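Local coordinates for protein endoglucanase (Thermotoga maritima, PDB 2FVG) that probably works as a metal-dependent aminopeptidase of the M42 peptidase family, binding two divalent metal cations per subunit, although it is named an endoglucanase, at residues Y36-G41 with A205-Q210; L46-D51 with A186-F191; Y154-G159 with I314-Y319; R160-A165 with S309-I314. One frame throughout, in Å; residues are numbered along the deposited sequence.

Contact 1 (Y36-G41 with A205-Q210); sequences YTDVLG and AVVVEQ. With EDO (1,2-ethanediol), chain B.
Leu-40 and Val-206 meet tip to tip, one methyl group of the leucine, CD1, resting 3.8 Å from CG1 of the valine and little farther from its CB. Both residues are exposed, and this small apolar touch forms the loose side of a contact in which the turn after strand 34-37 lies against helix 205-211. The inner side is packed around the buried Asp-38. Its CG sits between the backbone N and the carbonyl carbon (chi1 72°), which keeps CG close to its own turn; there OD1 accepts from Gly-41 N at 2.9 Å, an Asx motif, with a weaker bond from Leu-40 N. OD2 faces the helix, 3.8 Å from Val-207 CG2, and is bonded by the amide of Asn-42. The side chains of Gln-210 and Asp-38 cross at about a right angle, with amide and carboxylate planes nearly coplanar, 22° apart; the amide also lies at the hydroxyl end of Tyr-36. The ring of Tyr-36 and the glutamine chain slide past each other in opposite directions. Leu-40 also comes within about 4 Å, side chain to side chain, of Glu-197, the predicted proton acceptor. A carboxylate gripped from its own turn and from Asn-42 is likely to stay ionised although buried, and its bonds to Gly-41 and Asn-42 are consistent with a well-defined loop near that residue.

Contact 2 (L46-D51 with A186-F191); sequences LKRGRD and AYDTYF
Leu-46 lies over the ring of Tyr-190, its non-hydrogen-bonded partner where strand 43-47 runs antiparallel to strand 187-194, which also pairs in parallel with strand 55-61 in the mixed sheet. From CB outward, each atom of the leucine side chain meets part of that tyrosine side chain: CB is 4.0 Å from CE2 of Tyr-190, CG stands slightly farther from the same carbon, CD1 settles over the ring centre, and CD2 lies 4.0 Å from Tyr-190 OH. Placing CG anti to the backbone N (chi1 169°) brings the branch point to the ring, and CD1 makes a CH-pi contact 3.8 Å from the centroid and 13° off the normal. An alanine in place of Tyr-190 would probably leave CD1 of Leu-46 without the aromatic face beneath it and open a gap beside that strand. The next pair, Lys-47 with Thr-189, is joined by two backbone bonds, Lys-47 N to Thr-189 O at 2.8 Å and Thr-189 N to Lys-47 O at 2.9 Å. Beyond it the chain leaves strand 43-47 and is caught by a side chain: Gly-49 N donates to Asp-188 OD1 at 3.1 Å, on the anti side of the carboxylate, and Ser-52 OG bonds the same oxygen. Gly-49 passes so close that a CB there would clash with the backbone of Tyr-187. Asp-51 N then bonds Ala-186 O at 3.0 Å, and Asp-51 pairs in parallel with Tyr-187. With Asp-188 OD1 bonded to both Gly-49 and Ser-52, one oxygen ties down the bend from strand 43-47 to strand 51-52.

Contact 3 (Y154-G159 with I314-Y319); sequences YIEKNG and IDLNDY
Leu-316 lays its CD1 methyl across the side chain of Glu-156, the two crossing at about a right angle, with CD1 3.5 Å from Glu-156 CG and slightly farther from its CD and OE2. Glu-156 is held for this contact by its own neighbour: Tyr-154 OH donates to OE2 at 2.8 Å, meeting the oxygen on its anti side and 33° out of the carboxylate plane. The glutamate CG is set anti to the backbone N (chi1 -171°), and this places that carbon against Leu-316 CD1. The root of the leucine meets a different partner, its CB lying 3.7 Å from Gly-159 O. That same carbonyl receives Leu-316 N in a short, straight bond of 2.7 Å. Asn-158 and Gly-159, both at positive phi, form the two-residue type I' turn of the hairpin joining strands 155-157 and 160-163, and the turn thus supplies an acceptor to the first N-H of helix 316-332. The next two N-H groups are served by the N-cap, Asp-315, whose OD1 accepts weakly from Asn-317 N at 2.9 Å and from Asp-318 N. Its OD2 turns to another charge and makes a salt bridge with Arg-160 NE. An alanine in place of Leu-316 would keep the backbone bond to Gly-159 but would probably open a gap beside Glu-156, leaving its CG and CD without an apolar cover. The Tyr-154 ring packs against Leu-4 and Met-9 of helix 4-9, on which Ile-314 also rests through Leu-4.

Contact 4 (R160-A165 with S309-I314); sequences RAVGKA and SPNSII. With EDO (1,2-ethanediol), chain C.
An antiparallel strand pair just ahead of the predicted metal-site residue Asp-167 brings Ala-161 against Ile-314 and Gly-163 against Ser-312. Both are hydrogen-bonded pairs: Ala-161 N donates to Ile-314 O at 2.9 Å, and Ile-314 N donates back to Ala-161 O, while Ser-312 N donates to Gly-163 O at 3.0 Å and Gly-163 N to Ser-312 O. Between them Val-162 and Ile-313 form the non-hydrogen-bonded pair. On their face of the sheet Val-162 CG2 stands 4.2 Å from Ile-313 CG1, and Ile-307 packs on both residues. CG1 of Val-162, anti to the backbone N (chi1 -176°), comes 3.9 Å from Asn-311 CB, the two side chains crossing at about a right angle. Ile-313 CG2 touches the aliphatic part of Arg-160, 4.0 Å from CD. Ala-161, Ser-312 and Ile-314 point to the opposite face, where Phe-166 of helix 166-180 packs on all three. This part of the mixed sheet, near the end formed by strand 155-157, lies under the helix that carries Asp-167, with His-308, also a predicted metal ligand, close by. Farther along, Pro-310 follows a cis peptide bond and sets its CB 4.1 Å from Lys-164 CB, while Lys-164 NZ forms a salt bridge with Glu-64. At the helix N-cap, Ala-165 N donates to O2 of a bound 1,2-ethanediol at 2.8 Å, and a water bonded to Gly-163 O lies nearby.

How the contacts relate
All four contacts reach one mixed sheet but fall into two groups, with contacts 1 and 4 on opposite sides of the chain's centre. Contacts 1 and 2 lie about 17 Å apart between centres and use the neighbouring strands 34-37 and 43-47, with strand 187-194 followed in the chain by helix 205-211. Contacts 3 and 4, about 10 Å apart between centres, touch: they share Ile-314, and strand 160-163 lies between 155-157 and 312-315. Centres of the two groups stand 30 Å or more apart. Along the chain the segments of contacts 1 and 2 alternate with those of 3 and 4, so the two ends of the sheet are interleaved, the predicted metal ligands arising from the segments between.

Contact 1 (Y36-G41 with A205-Q210)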
# COMPACT_ATOMS: atom_id res chain seq x y z
N TYR A 36 -2.99 -2.74 -18.51
CA TYR A 36 -4.07 -1.79 -18.75
C TYR A 36 -4.69 -1.30 -17.45
O TYR A 36 -4.51 -1.90 -16.41
CB TYR A 36 -5.16 -2.41 -19.65
CG TYR A 36 -5.92 -3.54 -19.00
CD1 TYR A 36 -5.45 -4.85 -19.04
CD2 TYR A 36 -7.13 -3.29 -18.34
CE1 TYR A 36 -6.15 -5.88 -18.45
CE2 TYR A 36 -7.84 -4.32 -17.74
CZ TYR A 36 -7.35 -5.61 -17.80
OH TYR A 36 -8.05 -6.64 -17.20
N THR A 37 -5.41 -0.19 -17.55
CA THR A 37 -6.15 0.36 -16.43
C THR A 37 -7.62 -0.03 -16.62
O THR A 37 -8.22 0.32 -17.64
CB THR A 37 -6.01 1.90 -16.38
OG1 THR A 37 -4.64 2.26 -16.15
CG2 THR A 37 -6.86 2.49 -15.27
N ASP A 38 -8.19 -0.76 -15.66
CA ASP A 38 -9.60 -1.15 -15.79
C ASP A 38 -10.47 0.08 -15.58
O ASP A 38 -9.94 1.17 -15.37
CB ASP A 38 -9.99 -2.30 -14.84
CG ASP A 38 -10.05 -1.89 -13.38
OD1 ASP A 38 -9.89 -0.69 -13.05
OD2 ASP A 38 -10.28 -2.79 -12.55
N VAL A 39 -11.79 -0.08 -15.61
CA VAL A 39 -12.72 1.07 -15.52
C VAL A 39 -12.73 1.82 -14.16
O VAL A 39 -13.08 3.00 -14.12
CB VAL A 39 -14.16 0.68 -15.99
CG1 VAL A 39 -14.76 -0.41 -15.09
CG2 VAL A 39 -15.09 1.90 -16.07
N LEU A 40 -12.34 1.16 -13.08
CA LEU A 40 -12.32 1.81 -11.75
C LEU A 40 -10.98 2.51 -11.48
O LEU A 40 -10.89 3.40 -10.62
CB LEU A 40 -12.61 0.79 -10.66
CG LEU A 40 -13.89 -0.00 -10.89
CD1 LEU A 40 -13.86 -1.32 -10.14
CD2 LEU A 40 -15.13 0.84 -10.55
N GLY A 41 -9.95 2.12 -12.22
CA GLY A 41 -8.65 2.74 -12.07
C GLY A 41 -7.55 1.80 -11.64
O GLY A 41 -6.41 2.23 -11.43
N ALA A 205 -15.33 -7.17 -6.62
CA ALA A 205 -16.24 -8.13 -7.24
C ALA A 205 -16.00 -8.00 -8.75
O ALA A 205 -16.18 -8.95 -9.51
CB ALA A 205 -17.68 -7.81 -6.90
N VAL A 206 -15.56 -6.80 -9.14
CA VAL A 206 -15.24 -6.46 -10.52
C VAL A 206 -13.93 -7.12 -10.98
O VAL A 206 -13.93 -7.85 -11.97
CB VAL A 206 -15.22 -4.91 -10.73
CG1 VAL A 206 -14.65 -4.51 -12.09
CG2 VAL A 206 -16.63 -4.33 -10.55
N VAL A 207 -12.83 -6.88 -10.27
CA VAL A 207 -11.52 -7.43 -10.65
C VAL A 207 -11.54 -8.96 -10.72
O VAL A 207 -10.99 -9.56 -11.65
CB VAL A 207 -10.40 -6.90 -9.73
CG1 VAL A 207 -9.03 -7.43 -10.13
CG2 VAL A 207 -10.39 -5.39 -9.79
N VAL A 208 -12.21 -9.59 -9.76
CA VAL A 208 -12.35 -11.04 -9.74
C VAL A 208 -13.29 -11.52 -10.84
O VAL A 208 -13.02 -12.54 -11.47
CB VAL A 208 -12.75 -11.55 -8.34
CG1 VAL A 208 -13.59 -12.82 -8.41
CG2 VAL A 208 -11.50 -11.75 -7.51
N GLU A 209 -14.37 -10.79 -11.09
CA GLU A 209 -15.30 -11.17 -12.15
C GLU A 209 -14.64 -11.03 -13.52
O GLU A 209 -14.89 -11.84 -14.40
CB GLU A 209 -16.60 -10.36 -12.10
N GLN A 210 -13.80 -10.01 -13.70
CA GLN A 210 -13.13 -9.81 -14.98
C GLN A 210 -11.95 -10.77 -15.19
O GLN A 210 -11.74 -11.22 -16.30
CB GLN A 210 -12.73 -8.33 -15.24
CG GLN A 210 -11.67 -7.71 -14.29
CD GLN A 210 -11.16 -6.29 -14.68
OE1 GLN A 210 -11.34 -5.32 -13.92
NE2 GLN A 210 -10.53 -6.18 -15.86
C1 EDO B . -11.69 0.98 -19.54
O1 EDO B . -10.91 2.05 -18.98
C2 EDO B . -10.77 -0.12 -20.05
O2 EDO B . -11.39 -1.39 -19.85

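Contact 2 (L46-D51 with A186-F191)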
# COMPACT_ATOMS: atom_id res chain seq x y z
N LEU A 46 -0.15 -8.16 -16.68
CA LEU A 46 -0.14 -9.61 -16.90
C LEU A 46 1.24 -10.14 -17.25
O LEU A 46 1.92 -9.62 -18.13
CB LEU A 46 -1.11 -9.99 -18.02
CG LEU A 46 -1.10 -11.41 -18.61
CD1 LEU A 46 -1.33 -12.47 -17.55
CD2 LEU A 46 -2.15 -11.54 -19.71
N LYS A 47 1.64 -11.20 -16.56
CA LYS A 47 2.86 -11.87 -16.89
C LYS A 47 2.41 -13.30 -17.19
O LYS A 47 2.06 -14.04 -16.28
CB LYS A 47 3.85 -11.82 -15.73
CG LYS A 47 5.22 -12.31 -16.08
CD LYS A 47 5.98 -11.27 -16.88
CE LYS A 47 7.30 -11.83 -17.34
NZ LYS A 47 8.01 -10.77 -18.09
N ARG A 48 2.36 -13.66 -18.47
CA ARG A 48 1.92 -14.99 -18.87
C ARG A 48 2.88 -16.04 -18.33
O ARG A 48 4.09 -15.80 -18.19
CB ARG A 48 1.72 -15.10 -20.39
CG ARG A 48 0.63 -14.16 -20.91
CD ARG A 48 0.24 -14.34 -22.39
NE ARG A 48 -0.96 -13.55 -22.65
CZ ARG A 48 -0.98 -12.30 -23.13
NH1 ARG A 48 0.15 -11.69 -23.50
NH2 ARG A 48 -2.13 -11.67 -23.29
N GLY A 49 2.35 -17.21 -18.03
CA GLY A 49 3.18 -18.26 -17.46
C GLY A 49 3.37 -19.39 -18.43
O GLY A 49 3.03 -19.26 -19.61
N ARG A 50 3.95 -20.48 -17.95
CA ARG A 50 4.14 -21.66 -18.80
C ARG A 50 2.77 -22.24 -19.12
O ARG A 50 2.54 -22.69 -20.24
CB ARG A 50 5.02 -22.72 -18.12
CG ARG A 50 6.47 -22.29 -17.96
CD ARG A 50 7.35 -23.33 -17.22
NE ARG A 50 7.13 -23.40 -15.77
CZ ARG A 50 7.60 -22.52 -14.88
NH1 ARG A 50 8.29 -21.46 -15.28
NH2 ARG A 50 7.37 -22.68 -13.58
N ASP A 51 1.85 -22.15 -18.15
CA ASP A 51 0.52 -22.73 -18.27
C ASP A 51 -0.58 -21.66 -18.12
O ASP A 51 -0.74 -21.06 -17.06
CB ASP A 51 0.42 -23.83 -17.21
CG ASP A 51 -0.87 -24.61 -17.28
OD1 ASP A 51 -1.91 -24.07 -17.71
OD2 ASP A 51 -0.83 -25.79 -16.84
N ALA A 186 4.66 -19.81 -13.24
CA ALA A 186 4.21 -21.14 -13.62
C ALA A 186 2.87 -21.03 -14.36
O ALA A 186 2.67 -21.75 -15.33
CB ALA A 186 4.08 -22.05 -12.41
N TYR A 187 2.01 -20.11 -13.91
CA TYR A 187 0.68 -19.86 -14.46
C TYR A 187 0.50 -18.37 -14.76
O TYR A 187 1.17 -17.52 -14.16
CB TYR A 187 -0.43 -20.27 -13.45
CG TYR A 187 -0.42 -21.73 -13.17
CD1 TYR A 187 -1.01 -22.63 -14.05
CD2 TYR A 187 0.26 -22.24 -12.06
CE1 TYR A 187 -0.97 -24.00 -13.83
CE2 TYR A 187 0.32 -23.62 -11.83
CZ TYR A 187 -0.30 -24.49 -12.72
OH TYR A 187 -0.26 -25.85 -12.53
N ASP A 188 -0.42 -18.06 -15.66
CA ASP A 188 -0.69 -16.67 -15.99
C ASP A 188 -0.84 -15.93 -14.69
O ASP A 188 -1.69 -16.27 -13.87
CB ASP A 188 -1.96 -16.54 -16.82
CG ASP A 188 -1.75 -16.88 -18.28
OD1 ASP A 188 -0.66 -17.37 -18.69
OD2 ASP A 188 -2.71 -16.64 -19.04
N THR A 189 -0.01 -14.91 -14.49
CA THR A 189 -0.05 -14.18 -13.23
C THR A 189 -0.37 -12.73 -13.45
O THR A 189 0.31 -12.07 -14.20
CB THR A 189 1.30 -14.33 -12.47
OG1 THR A 189 1.51 -15.72 -12.18
CG2 THR A 189 1.28 -13.55 -11.14
N TYR A 190 -1.44 -12.26 -12.83
CA TYR A 190 -1.81 -10.85 -12.91
C TYR A 190 -1.31 -10.11 -11.67
O TYR A 190 -1.59 -10.51 -10.54
CB TYR A 190 -3.32 -10.70 -13.00
CG TYR A 190 -3.91 -11.24 -14.28
CD1 TYR A 190 -4.24 -12.58 -14.42
CD2 TYR A 190 -4.14 -10.39 -15.37
CE1 TYR A 190 -4.77 -13.07 -15.61
CE2 TYR A 190 -4.67 -10.88 -16.55
CZ TYR A 190 -4.98 -12.21 -16.67
OH TYR A 190 -5.50 -12.68 -17.87
N PHE A 191 -0.53 -9.07 -11.88
CA PHE A 191 -0.07 -8.21 -10.81
C PHE A 191 -1.03 -7.03 -10.82
O PHE A 191 -1.09 -6.27 -11.79
CB PHE A 191 1.38 -7.78 -11.01
CG PHE A 191 2.34 -8.91 -10.90
CD1 PHE A 191 2.60 -9.74 -11.97
CD2 PHE A 191 2.97 -9.18 -9.68
CE1 PHE A 191 3.49 -10.81 -11.85
CE2 PHE A 191 3.87 -10.23 -9.55
CZ PHE A 191 4.13 -11.05 -10.63

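Contact 3 (Y154-G159 with I314-Y319)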
# COMPACT_ATOMS: atom_id res chain seq x y z
N TYR A 154 11.88 10.34 3.03
CA TYR A 154 12.13 8.92 3.11
C TYR A 154 13.60 8.77 3.46
O TYR A 154 14.46 9.16 2.68
CB TYR A 154 11.83 8.23 1.79
CG TYR A 154 12.26 6.78 1.72
CD1 TYR A 154 13.54 6.43 1.29
CD2 TYR A 154 11.39 5.76 2.07
CE1 TYR A 154 13.94 5.11 1.23
CE2 TYR A 154 11.77 4.44 2.00
CZ TYR A 154 13.04 4.12 1.59
OH TYR A 154 13.41 2.80 1.51
N ILE A 155 13.90 8.22 4.62
CA ILE A 155 15.28 8.00 5.02
C ILE A 155 15.53 6.53 5.24
O ILE A 155 14.72 5.82 5.81
CB ILE A 155 15.72 8.87 6.23
CG1 ILE A 155 14.77 8.67 7.42
CG2 ILE A 155 15.77 10.34 5.83
CD1 ILE A 155 15.26 9.27 8.76
N GLU A 156 16.69 6.06 4.81
CA GLU A 156 17.01 4.66 4.85
C GLU A 156 18.42 4.49 5.39
O GLU A 156 19.36 5.00 4.78
CB GLU A 156 16.96 4.20 3.40
CG GLU A 156 17.04 2.74 3.08
CD GLU A 156 17.06 2.54 1.55
OE1 GLU A 156 18.11 2.86 0.93
OE2 GLU A 156 16.05 2.08 0.97
N LYS A 157 18.60 3.84 6.54
CA LYS A 157 19.96 3.55 7.01
C LYS A 157 20.03 2.33 7.91
O LYS A 157 19.13 2.08 8.72
CB LYS A 157 20.62 4.76 7.69
CG LYS A 157 22.19 4.73 7.66
N ASN A 158 21.12 1.58 7.75
CA ASN A 158 21.38 0.40 8.57
C ASN A 158 20.21 -0.56 8.57
O ASN A 158 19.79 -1.06 9.61
CB ASN A 158 21.79 0.80 9.99
CG ASN A 158 23.16 1.42 10.03
OD1 ASN A 158 24.09 0.94 9.39
ND2 ASN A 158 23.31 2.50 10.79
N GLY A 159 19.66 -0.76 7.37
CA GLY A 159 18.60 -1.72 7.14
C GLY A 159 17.20 -1.32 7.53
O GLY A 159 16.30 -2.13 7.45
N ILE A 314 10.13 0.25 8.18
CA ILE A 314 10.21 -1.14 7.72
C ILE A 314 11.66 -1.60 7.79
O ILE A 314 12.59 -0.78 7.75
CB ILE A 314 9.65 -1.37 6.29
CG1 ILE A 314 10.50 -0.68 5.23
CG2 ILE A 314 8.17 -0.97 6.22
CD1 ILE A 314 10.28 -1.23 3.84
N ASP A 315 11.86 -2.90 7.90
CA ASP A 315 13.17 -3.48 7.95
C ASP A 315 13.40 -3.96 6.53
O ASP A 315 12.55 -4.67 5.98
CB ASP A 315 13.19 -4.64 8.96
CG ASP A 315 14.55 -5.25 9.11
OD1 ASP A 315 14.92 -6.07 8.25
OD2 ASP A 315 15.25 -4.94 10.09
N LEU A 316 14.51 -3.55 5.92
CA LEU A 316 14.81 -3.94 4.53
C LEU A 316 15.08 -5.44 4.34
O LEU A 316 14.87 -5.97 3.24
CB LEU A 316 15.90 -3.05 3.91
CG LEU A 316 15.52 -1.56 3.79
CD1 LEU A 316 16.68 -0.75 3.29
CD2 LEU A 316 14.30 -1.37 2.87
N ASN A 317 15.55 -6.14 5.37
CA ASN A 317 15.70 -7.58 5.23
C ASN A 317 14.33 -8.24 5.12
O ASN A 317 14.15 -9.20 4.37
CB ASN A 317 16.48 -8.19 6.41
CG ASN A 317 17.94 -7.83 6.40
OD1 ASN A 317 18.59 -7.87 5.35
ND2 ASN A 317 18.47 -7.49 7.57
N ASP A 318 13.35 -7.74 5.88
CA ASP A 318 11.98 -8.26 5.80
C ASP A 318 11.41 -8.00 4.41
O ASP A 318 10.80 -8.87 3.81
CB ASP A 318 11.07 -7.57 6.80
CG ASP A 318 11.31 -7.97 8.21
OD1 ASP A 318 11.90 -9.05 8.49
OD2 ASP A 318 10.88 -7.19 9.07
N TYR A 319 11.58 -6.77 3.93
CA TYR A 319 11.14 -6.41 2.59
C TYR A 319 11.70 -7.38 1.52
O TYR A 319 10.96 -7.83 0.63
CB TYR A 319 11.60 -4.99 2.28
CG TYR A 319 11.30 -4.57 0.87
CD1 TYR A 319 12.22 -4.81 -0.17
CD2 TYR A 319 10.12 -3.90 0.57
CE1 TYR A 319 11.93 -4.42 -1.47
CE2 TYR A 319 9.83 -3.50 -0.70
CZ TYR A 319 10.72 -3.76 -1.72
OH TYR A 319 10.40 -3.32 -2.98

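Contact 4 (R160-A165 with S309-I314)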
# COMPACT_ATOMS: atom_id res chain seq x y z
N ARG A 160 17.00 -0.08 7.95
CA ARG A 160 15.66 0.34 8.34
C ARG A 160 15.33 1.54 7.49
O ARG A 160 16.23 2.32 7.17
CB ARG A 160 15.61 0.72 9.83
CG ARG A 160 15.86 -0.43 10.79
CD ARG A 160 14.62 -1.28 11.01
NE ARG A 160 14.93 -2.60 11.57
CZ ARG A 160 14.90 -2.96 12.85
NH1 ARG A 160 14.58 -2.08 13.80
NH2 ARG A 160 15.22 -4.21 13.18
N ALA A 161 14.06 1.69 7.12
CA ALA A 161 13.63 2.83 6.32
C ALA A 161 12.43 3.47 7.00
O ALA A 161 11.60 2.78 7.57
CB ALA A 161 13.29 2.39 4.92
N VAL A 162 12.36 4.79 6.93
CA VAL A 162 11.27 5.56 7.56
C VAL A 162 10.64 6.44 6.49
O VAL A 162 11.36 7.05 5.66
CB VAL A 162 11.81 6.49 8.70
CG1 VAL A 162 10.64 7.22 9.43
CG2 VAL A 162 12.64 5.69 9.69
N GLY A 163 9.32 6.48 6.47
CA GLY A 163 8.58 7.29 5.51
C GLY A 163 7.11 7.05 5.69
O GLY A 163 6.70 6.32 6.58
N LYS A 164 6.30 7.66 4.83
CA LYS A 164 4.87 7.52 4.94
C LYS A 164 4.37 6.53 3.91
O LYS A 164 5.11 6.09 3.00
CB LYS A 164 4.19 8.87 4.73
CG LYS A 164 4.26 9.34 3.28
CD LYS A 164 3.37 10.49 3.05
CE LYS A 164 3.41 10.97 1.62
NZ LYS A 164 2.76 10.07 0.65
N ALA A 165 3.08 6.20 4.05
CA ALA A 165 2.32 5.33 3.16
C ALA A 165 3.00 3.99 2.87
O ALA A 165 2.76 3.42 1.82
CB ALA A 165 2.03 6.04 1.85
N SER A 309 3.40 8.99 13.37
CA SER A 309 2.36 9.03 12.32
C SER A 309 2.37 10.44 11.69
O SER A 309 2.29 11.43 12.43
CB SER A 309 0.98 8.66 12.90
OG SER A 309 0.08 8.20 11.90
N PRO A 310 2.40 10.54 10.34
CA PRO A 310 2.26 9.59 9.22
C PRO A 310 3.36 8.55 9.02
O PRO A 310 3.14 7.56 8.33
CB PRO A 310 2.25 10.51 7.99
CG PRO A 310 3.13 11.66 8.39
CD PRO A 310 2.83 11.87 9.86
N ASN A 311 4.52 8.74 9.62
CA ASN A 311 5.62 7.81 9.39
C ASN A 311 5.62 6.47 10.10
O ASN A 311 5.13 6.34 11.23
CB ASN A 311 6.94 8.52 9.68
CG ASN A 311 7.20 9.61 8.70
OD1 ASN A 311 6.80 9.52 7.54
ND2 ASN A 311 7.86 10.67 9.15
N SER A 312 6.19 5.48 9.43
CA SER A 312 6.42 4.19 10.03
C SER A 312 7.77 3.68 9.55
O SER A 312 8.42 4.32 8.72
CB SER A 312 5.29 3.20 9.75
OG SER A 312 5.23 2.87 8.40
N ILE A 313 8.17 2.51 10.05
CA ILE A 313 9.48 1.95 9.78
C ILE A 313 9.37 0.55 9.23
O ILE A 313 8.58 -0.23 9.73
CB ILE A 313 10.25 1.82 11.13
CG1 ILE A 313 10.14 3.12 11.96
CG2 ILE A 313 11.71 1.41 10.93
CD1 ILE A 313 10.43 2.93 13.43
N ILE A 314 10.13 0.25 8.18
CA ILE A 314 10.21 -1.14 7.72
C ILE A 314 11.66 -1.60 7.79
O ILE A 314 12.59 -0.78 7.75
CB ILE A 314 9.65 -1.37 6.29
CG1 ILE A 314 10.50 -0.68 5.23
CG2 ILE A 314 8.17 -0.97 6.22
CD1 ILE A 314 10.28 -1.23 3.84
C1 EDO C . 0.31 7.70 4.86
O1 EDO C . -0.57 8.82 4.75
C2 EDO C . 0.60 7.47 6.34
O2 EDO C . 1.75 6.64 6.48
O HOH W 1 4.49 4.53 6.66